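Local coordinates for protein galactose mutarotase related enzyme (Lactobacillus casei, PDB 3Q1N) that probably binds a carbohydrate and may act as an isomerase of the aldose 1-epimerase (galactose mutarotase) family, at residues A76-D82 with F93-N98; F105-T110 with D131-P137; V124-N130 with A283-L289. All coordinates share one frame; numbering follows the deposited sequence.

Contact 1 (A76-D82 with F93-N98); sequences ARDYDFD and FTQHQN. With NO3 (nitrate ion), chain B.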
loop_
_atom_site.group_PDB
_atom_site.type_symbol
_atom_site.label_atom_id
_atom_site.label_comp_id
_atom_site.label_asym_id
_atom_site.label_seq_id
_atom_site.Cartn_x
_atom_site.Cartn_y
_atom_site.Cartn_z
ATOM N N ALA A 76 -8.750 2.974 -8.533
ATOM C CA ALA A 76 -7.627 3.507 -9.345
ATOM C C ALA A 76 -6.879 2.338 -10.032
ATOM O O ALA A 76 -6.367 2.475 -11.130
ATOM C CB ALA A 76 -6.670 4.347 -8.489
ATOM N N ARG A 77 -6.782 1.212 -9.339
ATOM C CA ARG A 77 -6.064 0.051 -9.804
ATOM C C ARG A 77 -6.755 -0.533 -11.026
ATOM O O ARG A 77 -6.169 -1.346 -11.749
ATOM C CB ARG A 77 -5.961 -1.006 -8.664
ATOM C CG ARG A 77 -7.300 -1.617 -8.232
ATOM C CD ARG A 77 -7.122 -2.795 -7.239
ATOM N NE ARG A 77 -8.232 -3.718 -7.375
ATOM C CZ ARG A 77 -8.286 -4.978 -6.938
ATOM N NH1 ARG A 77 -7.295 -5.532 -6.264
ATOM N NH2 ARG A 77 -9.380 -5.692 -7.174
ATOM N N ASP A 78 -8.023 -0.162 -11.255
ATOM C CA ASP A 78 -8.806 -0.762 -12.360
ATOM C C ASP A 78 -8.747 -0.062 -13.714
ATOM O O ASP A 78 -9.268 -0.600 -14.696
ATOM C CB ASP A 78 -10.280 -0.826 -11.945
ATOM C CG ASP A 78 -10.497 -1.761 -10.785
ATOM O OD1 ASP A 78 -9.922 -2.880 -10.827
ATOM O OD2 ASP A 78 -11.242 -1.381 -9.854
ATOM N N TYR A 79 -8.159 1.139 -13.742
ATOM C CA TYR A 79 -8.104 1.948 -14.956
ATOM C C TYR A 79 -6.675 2.398 -15.290
ATOM O O TYR A 79 -5.768 2.373 -14.453
ATOM C CB TYR A 79 -9.043 3.169 -14.854
ATOM C CG TYR A 79 -10.465 2.772 -14.554
ATOM C CD1 TYR A 79 -11.260 2.218 -15.530
ATOM C CD2 TYR A 79 -10.984 2.865 -13.251
ATOM C CE1 TYR A 79 -12.537 1.806 -15.255
ATOM C CE2 TYR A 79 -12.257 2.430 -12.952
ATOM C CZ TYR A 79 -13.037 1.921 -13.934
ATOM O OH TYR A 79 -14.330 1.501 -13.618
ATOM N N ASP A 80 -6.449 2.699 -16.570
ATOM C CA ASP A 80 -5.131 3.092 -17.034
ATOM C C ASP A 80 -4.784 4.480 -16.507
ATOM O O ASP A 80 -5.665 5.267 -16.126
ATOM C CB ASP A 80 -5.065 3.126 -18.566
ATOM C CG ASP A 80 -4.999 1.744 -19.205
ATOM O OD1 ASP A 80 -4.888 0.722 -18.500
ATOM O OD2 ASP A 80 -5.109 1.678 -20.454
ATOM N N PHE A 81 -3.481 4.723 -16.437
ATOM C CA PHE A 81 -2.922 6.057 -16.204
ATOM C C PHE A 81 -2.190 6.479 -17.465
ATOM O O PHE A 81 -1.590 5.639 -18.163
ATOM C CB PHE A 81 -1.893 6.026 -15.054
ATOM C CG PHE A 81 -2.458 5.931 -13.666
ATOM C CD1 PHE A 81 -3.202 4.810 -13.241
ATOM C CD2 PHE A 81 -2.120 6.898 -12.709
ATOM C CE1 PHE A 81 -3.667 4.735 -11.896
ATOM C CE2 PHE A 81 -2.551 6.815 -11.388
ATOM C CZ PHE A 81 -3.301 5.719 -10.962
ATOM N N ASP A 82 -2.245 7.765 -17.792
ATOM C CA ASP A 82 -1.485 8.320 -18.907
ATOM C C ASP A 82 -0.033 8.523 -18.510
ATOM O O ASP A 82 0.258 8.883 -17.380
ATOM C CB ASP A 82 -2.064 9.673 -19.312
ATOM C CG ASP A 82 -3.424 9.563 -19.957
ATOM O OD1 ASP A 82 -3.764 8.500 -20.500
ATOM O OD2 ASP A 82 -4.124 10.578 -19.916
ATOM N N PHE A 93 2.811 8.980 -14.088
ATOM C CA PHE A 93 1.525 8.420 -14.479
ATOM C C PHE A 93 0.391 9.255 -13.912
ATOM O O PHE A 93 0.407 9.606 -12.741
ATOM C CB PHE A 93 1.387 7.004 -13.906
ATOM C CG PHE A 93 2.284 5.984 -14.539
ATOM C CD1 PHE A 93 1.893 5.315 -15.681
ATOM C CD2 PHE A 93 3.503 5.647 -13.960
ATOM C CE1 PHE A 93 2.684 4.325 -16.280
ATOM C CE2 PHE A 93 4.340 4.670 -14.548
ATOM C CZ PHE A 93 3.944 3.998 -15.717
ATOM N N THR A 94 -0.637 9.523 -14.702
ATOM C CA THR A 94 -1.718 10.375 -14.272
ATOM C C THR A 94 -3.060 9.784 -14.663
ATOM O O THR A 94 -3.272 9.382 -15.790
ATOM C CB THR A 94 -1.613 11.789 -14.910
ATOM O OG1 THR A 94 -0.329 12.366 -14.624
ATOM C CG2 THR A 94 -2.689 12.749 -14.307
ATOM N N GLN A 95 -3.942 9.689 -13.666
ATOM C CA GLN A 95 -5.340 9.255 -13.867
ATOM C C GLN A 95 -6.315 10.359 -13.450
ATOM O O GLN A 95 -6.104 11.067 -12.472
ATOM C CB GLN A 95 -5.591 8.002 -13.052
ATOM C CG GLN A 95 -6.953 7.379 -13.293
ATOM C CD GLN A 95 -7.184 6.183 -12.411
ATOM O OE1 GLN A 95 -7.734 6.353 -11.294
ATOM N NE2 GLN A 95 -6.787 4.987 -12.849
ATOM N N HIS A 96 -7.419 10.455 -14.176
ATOM C CA HIS A 96 -8.544 11.305 -13.829
ATOM C C HIS A 96 -9.788 10.415 -13.741
ATOM O O HIS A 96 -9.774 9.229 -14.143
ATOM C CB HIS A 96 -8.764 12.332 -14.957
ATOM C CG HIS A 96 -7.625 13.282 -15.170
ATOM N ND1 HIS A 96 -7.506 14.470 -14.470
ATOM C CD2 HIS A 96 -6.563 13.236 -16.012
ATOM C CE1 HIS A 96 -6.410 15.112 -14.879
ATOM N NE2 HIS A 96 -5.795 14.361 -15.773
ATOM N N GLN A 97 -10.872 10.983 -13.223
ATOM C CA GLN A 97 -12.151 10.336 -13.187
ATOM C C GLN A 97 -12.638 9.938 -14.581
ATOM O O GLN A 97 -12.213 10.494 -15.592
ATOM C CB GLN A 97 -13.196 11.241 -12.507
ATOM C CG GLN A 97 -13.743 12.395 -13.353
ATOM C CD GLN A 97 -12.738 13.447 -13.758
ATOM O OE1 GLN A 97 -11.787 13.713 -13.046
ATOM N NE2 GLN A 97 -13.011 14.139 -14.870
ATOM N N ASN A 98 -13.590 9.019 -14.588
ATOM C CA ASN A 98 -14.293 8.629 -15.797
ATOM C C ASN A 98 -15.772 8.370 -15.455
ATOM O O ASN A 98 -16.172 8.409 -14.285
ATOM C CB ASN A 98 -13.558 7.467 -16.472
ATOM C CG ASN A 98 -13.555 6.204 -15.652
ATOM O OD1 ASN A 98 -14.569 5.719 -15.286
ATOM N ND2 ASN A 98 -12.351 5.631 -15.416
HETATM N N NO3 B . -5.154 -5.218 -4.026
HETATM O O1 NO3 B . -5.433 -4.133 -4.837
HETATM O O2 NO3 B . -4.532 -5.080 -2.816
HETATM O O3 NO3 B . -5.514 -6.470 -4.416
HETATM O O HOH W 1 1.180 11.496 -16.751
#
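Q95 lies across the ring of F81, and these two residues bury the most surface in the contact. The CB of Q95 sits over the middle of the phenyl face, 3.6 Å from the centroid of the F81 ring and 8° off its normal, a CH-pi contact made from directly above. With CG anti to the backbone N (chi1 -174°) and the chain extended beyond it, the glutamine runs on past CE1 of the ring and delivers its amide to the turn that precedes F81. There NE2 of Q95 donates to O of A76 at 3.1 Å, in the carbonyl plane and on a lone pair, and reaches O of D80 in a weak bond of 3.5 Å. The other end of the amide is taken as well, since OE1 accepts from the hydroxyl of Y109 on strand 109-118. Bonds at both ends should fix the rotation of this buried amide. Beyond Q95, the ND2 of N98 stands over the centre of the Y79 ring, with amide and ring planes 74° apart.

On the other side of Q95 the two segments pair as sheet strands. D82 and T94 form an antiparallel hydrogen-bonded pair, N of D82 to O of T94 at 2.8 Å and N of T94 to O of D82 at 2.9 Å, while a water joins that same D82 oxygen to OG1 of T94. The CB atoms of F81 and F93 meet at 3.6 Å and their side chains cross at about a right angle; A19 lies against both. The arrangement is that of an antiparallel beta hairpin at the margin of the large sheet, where strand 82-84 pairs with strand 90-96 and a buried glutamine ties the incoming loop to it.

Contact 2 (F105-T110 with D131-P137); sequences FPFEYT and DDSKSMP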
loop_
_atom_site.group_PDB
_atom_site.type_symbol
_atom_site.label_atom_id
_atom_site.label_comp_id
_atom_site.label_asym_id
_atom_site.label_seq_id
_atom_site.Cartn_x
_atom_site.Cartn_y
_atom_site.Cartn_z
ATOM N N PHE A 105 -18.140 7.470 -7.008
ATOM C CA PHE A 105 -17.365 8.479 -6.327
ATOM C C PHE A 105 -17.542 9.767 -7.155
ATOM O O PHE A 105 -16.901 9.950 -8.196
ATOM C CB PHE A 105 -15.923 7.996 -6.276
ATOM C CG PHE A 105 -14.964 8.865 -5.496
ATOM C CD1 PHE A 105 -15.064 9.016 -4.095
ATOM C CD2 PHE A 105 -13.946 9.584 -6.160
ATOM C CE1 PHE A 105 -14.098 9.782 -3.362
ATOM C CE2 PHE A 105 -13.009 10.337 -5.431
ATOM C CZ PHE A 105 -13.087 10.453 -4.080
ATOM N N PRO A 106 -18.483 10.618 -6.747
ATOM C CA PRO A 106 -18.956 11.693 -7.658
ATOM C C PRO A 106 -18.062 12.933 -7.647
ATOM O O PRO A 106 -18.504 14.063 -7.359
ATOM C CB PRO A 106 -20.362 11.972 -7.117
ATOM C CG PRO A 106 -20.253 11.691 -5.652
ATOM C CD PRO A 106 -19.315 10.518 -5.534
ATOM N N PHE A 107 -16.771 12.690 -7.891
ATOM C CA PHE A 107 -15.761 13.721 -7.832
ATOM C C PHE A 107 -14.871 13.655 -9.043
ATOM O O PHE A 107 -14.384 12.589 -9.452
ATOM C CB PHE A 107 -14.865 13.571 -6.557
ATOM C CG PHE A 107 -15.623 13.642 -5.282
ATOM C CD1 PHE A 107 -15.960 14.862 -4.731
ATOM C CD2 PHE A 107 -16.033 12.487 -4.610
ATOM C CE1 PHE A 107 -16.705 14.934 -3.573
ATOM C CE2 PHE A 107 -16.760 12.570 -3.458
ATOM C CZ PHE A 107 -17.089 13.815 -2.937
ATOM N N GLU A 108 -14.611 14.832 -9.609
ATOM C CA GLU A 108 -13.467 15.014 -10.475
ATOM C C GLU A 108 -12.172 15.049 -9.668
ATOM O O GLU A 108 -12.070 15.698 -8.616
ATOM C CB GLU A 108 -13.629 16.269 -11.358
ATOM C CG GLU A 108 -14.903 16.231 -12.174
ATOM C CD GLU A 108 -14.924 17.219 -13.304
ATOM O OE1 GLU A 108 -14.132 18.166 -13.305
ATOM O OE2 GLU A 108 -15.799 17.046 -14.204
ATOM N N TYR A 109 -11.190 14.275 -10.137
ATOM C CA TYR A 109 -9.917 14.169 -9.443
ATOM C C TYR A 109 -8.770 13.999 -10.383
ATOM O O TYR A 109 -8.947 13.557 -11.539
ATOM C CB TYR A 109 -9.937 13.006 -8.412
ATOM C CG TYR A 109 -9.942 11.600 -9.035
ATOM C CD1 TYR A 109 -8.740 10.988 -9.461
ATOM C CD2 TYR A 109 -11.145 10.906 -9.251
ATOM C CE1 TYR A 109 -8.763 9.738 -10.020
ATOM C CE2 TYR A 109 -11.168 9.661 -9.833
ATOM C CZ TYR A 109 -9.986 9.067 -10.215
ATOM O OH TYR A 109 -9.990 7.802 -10.814
ATOM N N THR A 110 -7.585 14.275 -9.854
ATOM C CA THR A 110 -6.348 13.854 -10.507
ATOM C C THR A 110 -5.539 13.053 -9.500
ATOM O O THR A 110 -5.415 13.446 -8.355
ATOM C CB THR A 110 -5.507 15.011 -11.012
ATOM O OG1 THR A 110 -6.261 15.820 -11.917
ATOM C CG2 THR A 110 -4.251 14.494 -11.756
ATOM N N ASP A 131 -10.343 18.037 -8.090
ATOM C CA ASP A 131 -10.713 18.884 -9.199
ATOM C C ASP A 131 -12.208 19.249 -9.191
ATOM O O ASP A 131 -12.675 19.923 -10.103
ATOM C CB ASP A 131 -10.382 18.215 -10.540
ATOM C CG ASP A 131 -8.893 18.059 -10.777
ATOM O OD1 ASP A 131 -8.093 18.925 -10.323
ATOM O OD2 ASP A 131 -8.566 17.087 -11.468
ATOM N N ASP A 132 -12.911 18.901 -8.128
ATOM C CA ASP A 132 -14.349 19.118 -8.024
ATOM C C ASP A 132 -14.613 20.418 -7.245
ATOM O O ASP A 132 -13.736 20.981 -6.591
ATOM C CB ASP A 132 -14.960 17.962 -7.215
ATOM C CG ASP A 132 -16.328 17.585 -7.693
ATOM O OD1 ASP A 132 -16.450 16.862 -8.717
ATOM O OD2 ASP A 132 -17.296 18.067 -7.093
ATOM N N SER A 133 -15.854 20.889 -7.328
ATOM C CA SER A 133 -16.348 21.975 -6.479
ATOM C C SER A 133 -16.743 21.476 -5.088
ATOM O O SER A 133 -16.796 22.243 -4.152
ATOM C CB SER A 133 -17.568 22.659 -7.133
ATOM O OG SER A 133 -18.653 21.760 -7.244
ATOM N N LYS A 134 -17.047 20.191 -4.982
ATOM C CA LYS A 134 -17.431 19.603 -3.710
ATOM C C LYS A 134 -16.177 19.237 -2.930
ATOM O O LYS A 134 -15.149 18.953 -3.528
ATOM C CB LYS A 134 -18.268 18.327 -3.904
ATOM C CG LYS A 134 -19.593 18.598 -4.607
ATOM C CD LYS A 134 -20.439 17.321 -4.596
ATOM C CE LYS A 134 -19.902 16.164 -5.423
ATOM N NZ LYS A 134 -19.685 16.519 -6.880
ATOM N N SER A 135 -16.315 19.175 -1.608
ATOM C CA SER A 135 -15.244 18.678 -0.728
ATOM C C SER A 135 -15.065 17.191 -0.954
ATOM O O SER A 135 -16.031 16.467 -0.902
ATOM C CB SER A 135 -15.618 18.942 0.711
ATOM O OG SER A 135 -15.811 20.361 0.929
HETATM N N MSE A 136 -13.826 16.748 -1.193
HETATM C CA MSE A 136 -13.528 15.353 -1.598
HETATM C C MSE A 136 -12.784 14.597 -0.503
HETATM O O MSE A 136 -11.640 14.903 -0.181
HETATM C CB MSE A 136 -12.719 15.351 -2.873
HETATM C CG MSE A 136 -12.424 13.938 -3.419
HETATM SE SE MSE A 136 -11.371 13.857 -5.020
HETATM C CE MSE A 136 -9.653 13.833 -4.187
ATOM N N PRO A 137 -13.422 13.560 0.043
ATOM C CA PRO A 137 -12.774 12.723 1.053
ATOM C C PRO A 137 -12.148 11.516 0.347
ATOM O O PRO A 137 -12.731 10.967 -0.564
ATOM C CB PRO A 137 -13.915 12.341 1.965
ATOM C CG PRO A 137 -15.140 12.268 0.976
ATOM C CD PRO A 137 -14.842 13.193 -0.176
#
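D132 and K134 reach across to the backbone of P106-E108 from a compact turn. OD1 of D132 takes the N-H of E108 at 2.9 Å in a nearly straight bond (167°), on its anti side and somewhat out of the carboxylate plane. The other oxygen, OD2, turns back to its own segment: it accepts from N of K134, closing an Asx turn, and forms a salt bridge with the K134 ammonium at 2.9 Å. The lysine chain, bent at chi3 and chi4, curls round to bring NZ to O of P106 at 2.8 Å, almost in line with that C=O. Further along, OG1 of T110 donates to the syn lone pair of OD2 of D131 at 2.7 Å, and N of D131 bonds to O of E108 from above the carbonyl plane.

Beneath this polar layer F107 presents one face to selenomethionine M136. The CG of M136 stands 4.0 Å from the F107 centroid, off centre toward the rim; its chi1 of -177° sets CG anti to the backbone N, in the angle between two phenylalanines. CG of M136 also lies 3.6 Å from CZ of F105, and SE makes oblique Met-aromatic contacts with both rings. F107 in turn lays its CD2 over the face of the F105 ring, and CD of P137 touches CZ of F107. L63 of strand 60-63 adds to the packing on F107 and P137.

Chemically, the contact has two layers: a largely exposed polar one, in which one carboxylate spans two segments, and a buried apolar one. The nearby ammonium of K134 and the N-H donors probably stabilise the anionic form of D132, whereas O of P137, close to the edge of the F105 ring, is buried without a polar partner.

Contact 3 (V124-N130 with A283-L289); sequences VHYTVTN and ANKQLAL. With EDO (1,2-ethanediol), chain T.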
loop_
_atom_site.group_PDB
_atom_site.type_symbol
_atom_site.label_atom_id
_atom_site.label_comp_id
_atom_site.label_asym_id
_atom_site.label_seq_id
_atom_site.Cartn_x
_atom_site.Cartn_y
_atom_site.Cartn_z
ATOM N N VAL A 124 8.833 7.204 -4.891
ATOM C CA VAL A 124 7.497 7.306 -5.444
ATOM C C VAL A 124 6.878 8.554 -4.800
ATOM O O VAL A 124 6.908 8.695 -3.571
ATOM C CB VAL A 124 6.620 6.090 -5.120
ATOM C CG1 VAL A 124 5.337 6.129 -5.940
ATOM C CG2 VAL A 124 7.373 4.742 -5.364
ATOM N N HIS A 125 6.349 9.455 -5.628
ATOM C CA HIS A 125 5.684 10.660 -5.145
ATOM C C HIS A 125 4.241 10.628 -5.659
ATOM O O HIS A 125 4.017 10.391 -6.855
ATOM C CB HIS A 125 6.420 11.934 -5.636
ATOM C CG HIS A 125 7.709 12.230 -4.912
ATOM N ND1 HIS A 125 8.887 11.547 -5.158
ATOM C CD2 HIS A 125 8.006 13.149 -3.956
ATOM C CE1 HIS A 125 9.836 12.002 -4.358
ATOM N NE2 HIS A 125 9.340 12.998 -3.643
ATOM N N TYR A 126 3.281 10.825 -4.762
ATOM C CA TYR A 126 1.851 10.844 -5.107
ATOM C C TYR A 126 1.306 12.248 -4.951
ATOM O O TYR A 126 1.692 12.927 -3.987
ATOM C CB TYR A 126 1.062 9.958 -4.181
ATOM C CG TYR A 126 1.509 8.535 -4.150
ATOM C CD1 TYR A 126 2.521 8.137 -3.256
ATOM C CD2 TYR A 126 0.977 7.599 -5.027
ATOM C CE1 TYR A 126 2.967 6.836 -3.216
ATOM C CE2 TYR A 126 1.414 6.256 -4.980
ATOM C CZ TYR A 126 2.410 5.906 -4.095
ATOM O OH TYR A 126 2.838 4.597 -4.053
ATOM N N THR A 127 0.412 12.666 -5.855
ATOM C CA THR A 127 -0.343 13.903 -5.668
ATOM C C THR A 127 -1.792 13.599 -5.986
ATOM O O THR A 127 -2.095 13.133 -7.101
ATOM C CB THR A 127 0.113 15.045 -6.612
ATOM O OG1 THR A 127 1.532 15.308 -6.435
ATOM C CG2 THR A 127 -0.671 16.309 -6.332
ATOM N N VAL A 128 -2.643 13.864 -5.024
ATOM C CA VAL A 128 -4.079 13.700 -5.134
ATOM C C VAL A 128 -4.633 15.105 -5.183
ATOM O O VAL A 128 -4.456 15.878 -4.248
ATOM C CB VAL A 128 -4.655 12.998 -3.900
ATOM C CG1 VAL A 128 -6.172 12.994 -3.975
ATOM C CG2 VAL A 128 -4.141 11.547 -3.824
ATOM N N THR A 129 -5.320 15.425 -6.265
ATOM C CA THR A 129 -5.925 16.752 -6.418
ATOM C C THR A 129 -7.436 16.585 -6.539
ATOM O O THR A 129 -7.916 15.776 -7.332
ATOM C CB THR A 129 -5.401 17.499 -7.655
ATOM O OG1 THR A 129 -3.962 17.572 -7.589
ATOM C CG2 THR A 129 -5.933 18.953 -7.650
ATOM N N ASN A 130 -8.133 17.406 -5.773
ATOM C CA ASN A 130 -9.595 17.548 -5.832
ATOM C C ASN A 130 -9.921 18.536 -6.942
ATOM O O ASN A 130 -9.810 19.743 -6.751
ATOM C CB ASN A 130 -10.169 18.027 -4.478
ATOM C CG ASN A 130 -11.671 18.170 -4.527
ATOM O OD1 ASN A 130 -12.263 17.746 -5.537
ATOM N ND2 ASN A 130 -12.300 18.763 -3.481
ATOM N N ALA A 283 -7.917 21.779 -3.815
ATOM C CA ALA A 283 -6.742 21.506 -2.998
ATOM C C ALA A 283 -6.099 20.177 -3.399
ATOM O O ALA A 283 -6.689 19.341 -4.051
ATOM C CB ALA A 283 -7.089 21.495 -1.497
ATOM N N ASN A 284 -4.840 20.024 -3.000
ATOM C CA ASN A 284 -4.117 18.780 -3.245
ATOM C C ASN A 284 -3.435 18.285 -1.981
ATOM O O ASN A 284 -3.131 19.059 -1.051
ATOM C CB ASN A 284 -3.129 18.909 -4.405
ATOM C CG ASN A 284 -1.896 19.718 -4.034
ATOM O OD1 ASN A 284 -0.949 19.195 -3.430
ATOM N ND2 ASN A 284 -1.921 21.052 -4.351
ATOM N N LYS A 285 -3.193 16.986 -1.952
ATOM C CA LYS A 285 -2.336 16.371 -0.921
ATOM C C LYS A 285 -1.196 15.696 -1.629
ATOM O O LYS A 285 -1.429 14.918 -2.546
ATOM C CB LYS A 285 -3.100 15.289 -0.155
ATOM C CG LYS A 285 -2.325 14.650 0.997
ATOM C CD LYS A 285 -2.075 15.645 2.101
ATOM C CE LYS A 285 -1.050 15.152 3.107
ATOM N NZ LYS A 285 -1.131 16.129 4.261
ATOM N N GLN A 286 0.015 15.898 -1.109
ATOM C CA GLN A 286 1.182 15.220 -1.649
ATOM C C GLN A 286 1.776 14.283 -0.593
ATOM O O GLN A 286 1.886 14.676 0.593
ATOM C CB GLN A 286 2.222 16.234 -2.124
ATOM C CG GLN A 286 1.719 17.014 -3.333
ATOM C CD GLN A 286 2.654 18.072 -3.834
ATOM O OE1 GLN A 286 3.873 17.841 -3.980
ATOM N NE2 GLN A 286 2.100 19.232 -4.149
ATOM N N LEU A 287 2.166 13.088 -1.025
ATOM C CA LEU A 287 2.767 12.065 -0.173
ATOM C C LEU A 287 3.980 11.503 -0.900
ATOM O O LEU A 287 3.917 11.322 -2.118
ATOM C CB LEU A 287 1.770 10.941 0.081
ATOM C CG LEU A 287 0.447 11.304 0.769
ATOM C CD1 LEU A 287 -0.539 10.150 0.713
ATOM C CD2 LEU A 287 0.712 11.709 2.222
ATOM N N ALA A 288 5.056 11.234 -0.173
ATOM C CA ALA A 288 6.236 10.615 -0.772
ATOM C C ALA A 288 6.608 9.373 -0.001
ATOM O O ALA A 288 6.325 9.265 1.186
ATOM C CB ALA A 288 7.394 11.577 -0.801
ATOM N N LEU A 289 7.222 8.417 -0.687
ATOM C CA LEU A 289 7.898 7.293 -0.021
ATOM C C LEU A 289 9.155 6.897 -0.792
ATOM O O LEU A 289 9.342 7.299 -1.949
ATOM C CB LEU A 289 6.974 6.079 0.140
ATOM C CG LEU A 289 6.352 5.370 -1.067
ATOM C CD1 LEU A 289 7.276 4.314 -1.657
ATOM C CD2 LEU A 289 4.984 4.751 -0.696
HETATM C C1 EDO T . 3.302 12.771 -9.707
HETATM O O1 EDO T . 3.888 13.899 -10.282
HETATM C C2 EDO T . 2.830 13.100 -8.293
HETATM O O2 EDO T . 3.780 13.658 -7.435
#
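V124 and L289 lie side by side at one end of an antiparallel ladder that joins neighbouring strands of the large sheet of this galactose mutarotase-like fold. The axes of 124-130 and 284-289 approach to 4.6 Å, their N-to-C directions 170° apart. Seven backbone hydrogen bonds hold the ladder, from V124 paired with L289 to N of N130 on O of A283.

L289 shows how the inner face is filled. From CB the chain turns so that CG falls between the backbone N and the carbonyl carbon (chi1 60°), which swings the fork over toward strand 121-130. There CG comes to 4.1 Å from CB of V124. Of the two branches, CD1 settles on the valine, 3.7 Å from its CG2, while CD2 meets the tyrosine next along, 3.8 Å from CE1 at the edge of the Y126 ring and close to its OH. F142 and F236 also touch both Y126 and L289. Cutting L289 back to an alanine is likely to open a gap between V124 and Y126 and deprive the tyrosine edge of one apolar neighbour, CD2.

H125, T127 and T129 occupy the other face with A288, Q286 and N284. T127 lies alongside Q286, whose NE2 donates to OD1 of N284 from above that carbonyl plane. An ethanediol, probably from the crystallisation liquor, shares a hydrogen bond of 3.0 Å between its O2 and OG1 of T127.

In the fold
All three contacts reach one large antiparallel sheet, in which strands 90-96, 109-118, 121-130 and 284-293 are successive neighbours; contact 2 also leads into strand 136-147 of a second sheet. Contacts 1 and 2, centres about 15 Å apart, touch where OE1 of Q97 meets N of Y109 at 3.0 Å, beside the Q95-Y109 bond. Contact 2 joins contact 3 through O of T110 and N of T129, 2.9 Å apart, and through packing of CE of M136 on CG1 of V128; N130 OD1 accepts from D132 N, and its ND2 donates to K134 O. Contacts 1 and 3 do not touch, their nearest atoms about 7 Å apart. The nitrate and ethanediol, probably from crystallisation, do not by themselves locate an active site.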